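Local coordinates for ABC transporter, periplasmic solute-binding protein (Rhizobium meliloti, PDB 4WED), which probably serves as the periplasmic receptor of an ABC importer, capturing a solute such as a peptide or a nickel complex for uptake, at residues A[130-133]-A[134-138]. Numbering follows the deposited sequence.
Sequences WMNC and SKHFQ
The short helix 132-135, barely one turn long, is closed by two successive i to i+4 backbone hydrogen bonds before the chain enters strand 137-144. At its start Met131, a selenomethionine in the N-cap position, accepts Lys135 N on its O at 3.1 Å, in a nearly straight bond (169° at the hydrogen). The next bond, His136 N to Asn132 O, has the same length but is more bent, 148°, its donor tilted out of the carbonyl plane. Lys135 CB lies against the first of these carbonyls, 3.3 Å from Met131 O, while its chain runs on extended to a solvent-exposed end. Asn132 and His136 share one side of the turn. Both have their CG anti to their own carbonyl carbon, which sends amide and imidazole off in the same direction; their planes are, in addition, only 10° apart, and Asn132 OD1 comes to 4.0 Å from His136 CE1. Lys135 CG lies 4.2 Å above the centre of one imidazole face. On the buried side, where Cys133 packs on Trp122, Phe152 and Leu159, its SG sits between its own N and carbonyl carbon, 3.4 Å from Ser134 N. Phe137 CB rests 3.3 Å from Cys133 O, and Phe137 N donates to Ser134 O, an i to i+3 bond. One carboxylate, that of Glu162, grips the helix's first two N-H groups, OE2 taking Asn132 N and OE1 Cys133 N; Ser134 OG bonds to Gly124 N. This is a single-turn helix leading through His136 into the edge strand 137-144 of a four-stranded antiparallel sheet.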
loop_
_atom_site.group_PDB
_atom_site.type_symbol
_atom_site.label_atom_id
_atom_site.label_comp_id
_atom_site.label_asym_id
_atom_site.label_seq_id
_atom_site.Cartn_x
_atom_site.Cartn_y
_atom_site.Cartn_z
ATOM N N TRP A 130 2.197 -14.937 -9.112
ATOM C CA TRP A 130 1.364 -13.730 -8.826
ATOM C C TRP A 130 2.053 -12.419 -9.223
ATOM O O TRP A 130 1.415 -11.381 -9.350
ATOM C CB TRP A 130 0.913 -13.673 -7.350
ATOM C CG TRP A 130 2.047 -13.538 -6.389
ATOM C CD1 TRP A 130 2.774 -14.547 -5.839
ATOM C CD2 TRP A 130 2.605 -12.317 -5.881
ATOM N NE1 TRP A 130 3.747 -14.036 -5.027
ATOM C CE2 TRP A 130 3.671 -12.671 -5.038
ATOM C CE3 TRP A 130 2.297 -10.954 -6.059
ATOM C CZ2 TRP A 130 4.426 -11.729 -4.366
ATOM C CZ3 TRP A 130 3.044 -10.020 -5.396
ATOM C CH2 TRP A 130 4.098 -10.402 -4.552
HETATM N N MSE A 131 3.338 -12.504 -9.498
HETATM C CA MSE A 131 4.074 -11.356 -9.916
HETATM C C MSE A 131 4.336 -11.448 -11.368
HETATM O O MSE A 131 4.797 -12.485 -11.855
HETATM C CB MSE A 131 5.406 -11.403 -9.241
HETATM C CG MSE A 131 5.376 -10.457 -8.073
HETATM SE SE MSE A 131 7.166 -10.672 -7.380
HETATM C CE MSE A 131 8.057 -9.160 -8.234
ATOM N N ASN A 132 4.051 -10.373 -12.074
ATOM C CA ASN A 132 4.128 -10.362 -13.519
ATOM C C ASN A 132 5.529 -10.618 -14.082
ATOM O O ASN A 132 5.646 -11.253 -15.114
ATOM C CB ASN A 132 3.489 -9.096 -14.065
ATOM C CG ASN A 132 1.981 -9.157 -13.979
ATOM O OD1 ASN A 132 1.387 -10.161 -14.355
ATOM N ND2 ASN A 132 1.357 -8.117 -13.445
ATOM N N CYS A 133 6.579 -10.157 -13.413
ATOM C CA CYS A 133 7.928 -10.324 -13.943
ATOM C C CYS A 133 8.394 -11.747 -13.793
ATOM O O CYS A 133 9.005 -12.242 -14.701
ATOM C CB CYS A 133 8.952 -9.351 -13.369
ATOM S SG CYS A 133 9.167 -9.451 -11.618
ATOM N N SER A 134 8.059 -12.422 -12.704
ATOM C CA SER A 134 8.361 -13.845 -12.595
ATOM C C SER A 134 7.581 -14.664 -13.635
ATOM O O SER A 134 8.142 -15.441 -14.373
ATOM C CB SER A 134 8.019 -14.381 -11.202
ATOM O OG SER A 134 8.196 -15.797 -11.189
ATOM N N LYS A 135 6.277 -14.461 -13.648
ATOM C CA LYS A 135 5.358 -15.127 -14.535
ATOM C C LYS A 135 5.694 -15.065 -16.035
ATOM O O LYS A 135 5.492 -16.032 -16.754
ATOM C CB LYS A 135 3.968 -14.520 -14.305
ATOM C CG LYS A 135 2.895 -15.114 -15.210
ATOM C CD LYS A 135 1.486 -14.804 -14.737
ATOM C CE LYS A 135 0.480 -15.609 -15.550
ATOM N NZ LYS A 135 -0.921 -15.430 -15.056
ATOM N N HIS A 136 6.158 -13.919 -16.524
ATOM C CA HIS A 136 6.442 -13.761 -17.964
ATOM C C HIS A 136 7.908 -13.898 -18.290
ATOM O O HIS A 136 8.326 -13.738 -19.430
ATOM C CB HIS A 136 5.908 -12.423 -18.464
ATOM C CG HIS A 136 4.420 -12.378 -18.478
ATOM N ND1 HIS A 136 3.696 -11.409 -17.822
ATOM C CD2 HIS A 136 3.514 -13.229 -19.014
ATOM C CE1 HIS A 136 2.401 -11.659 -17.962
ATOM N NE2 HIS A 136 2.265 -12.759 -18.682
ATOM N N PHE A 137 8.690 -14.165 -17.268
ATOM C CA PHE A 137 10.107 -14.271 -17.437
ATOM C C PHE A 137 10.412 -15.320 -18.526
ATOM O O PHE A 137 9.941 -16.450 -18.435
ATOM C CB PHE A 137 10.672 -14.681 -16.115
ATOM C CG PHE A 137 12.097 -15.128 -16.160
ATOM C CD1 PHE A 137 13.118 -14.207 -16.375
ATOM C CD2 PHE A 137 12.430 -16.468 -15.883
ATOM C CE1 PHE A 137 14.451 -14.606 -16.343
ATOM C CE2 PHE A 137 13.757 -16.870 -15.845
ATOM C CZ PHE A 137 14.768 -15.929 -16.072
ATOM N N GLN A 138 11.168 -14.921 -19.545
ATOM C CA GLN A 138 11.565 -15.818 -20.619
ATOM C C GLN A 138 12.998 -16.279 -20.419
ATOM O O GLN A 138 13.244 -17.475 -20.403
ATOM C CB GLN A 138 11.425 -15.134 -21.987
ATOM C CG GLN A 138 11.500 -16.052 -23.196
ATOM C CD GLN A 138 10.116 -16.472 -23.698
ATOM O OE1 GLN A 138 9.645 -16.037 -24.769
ATOM N NE2 GLN A 138 9.439 -17.300 -22.906
#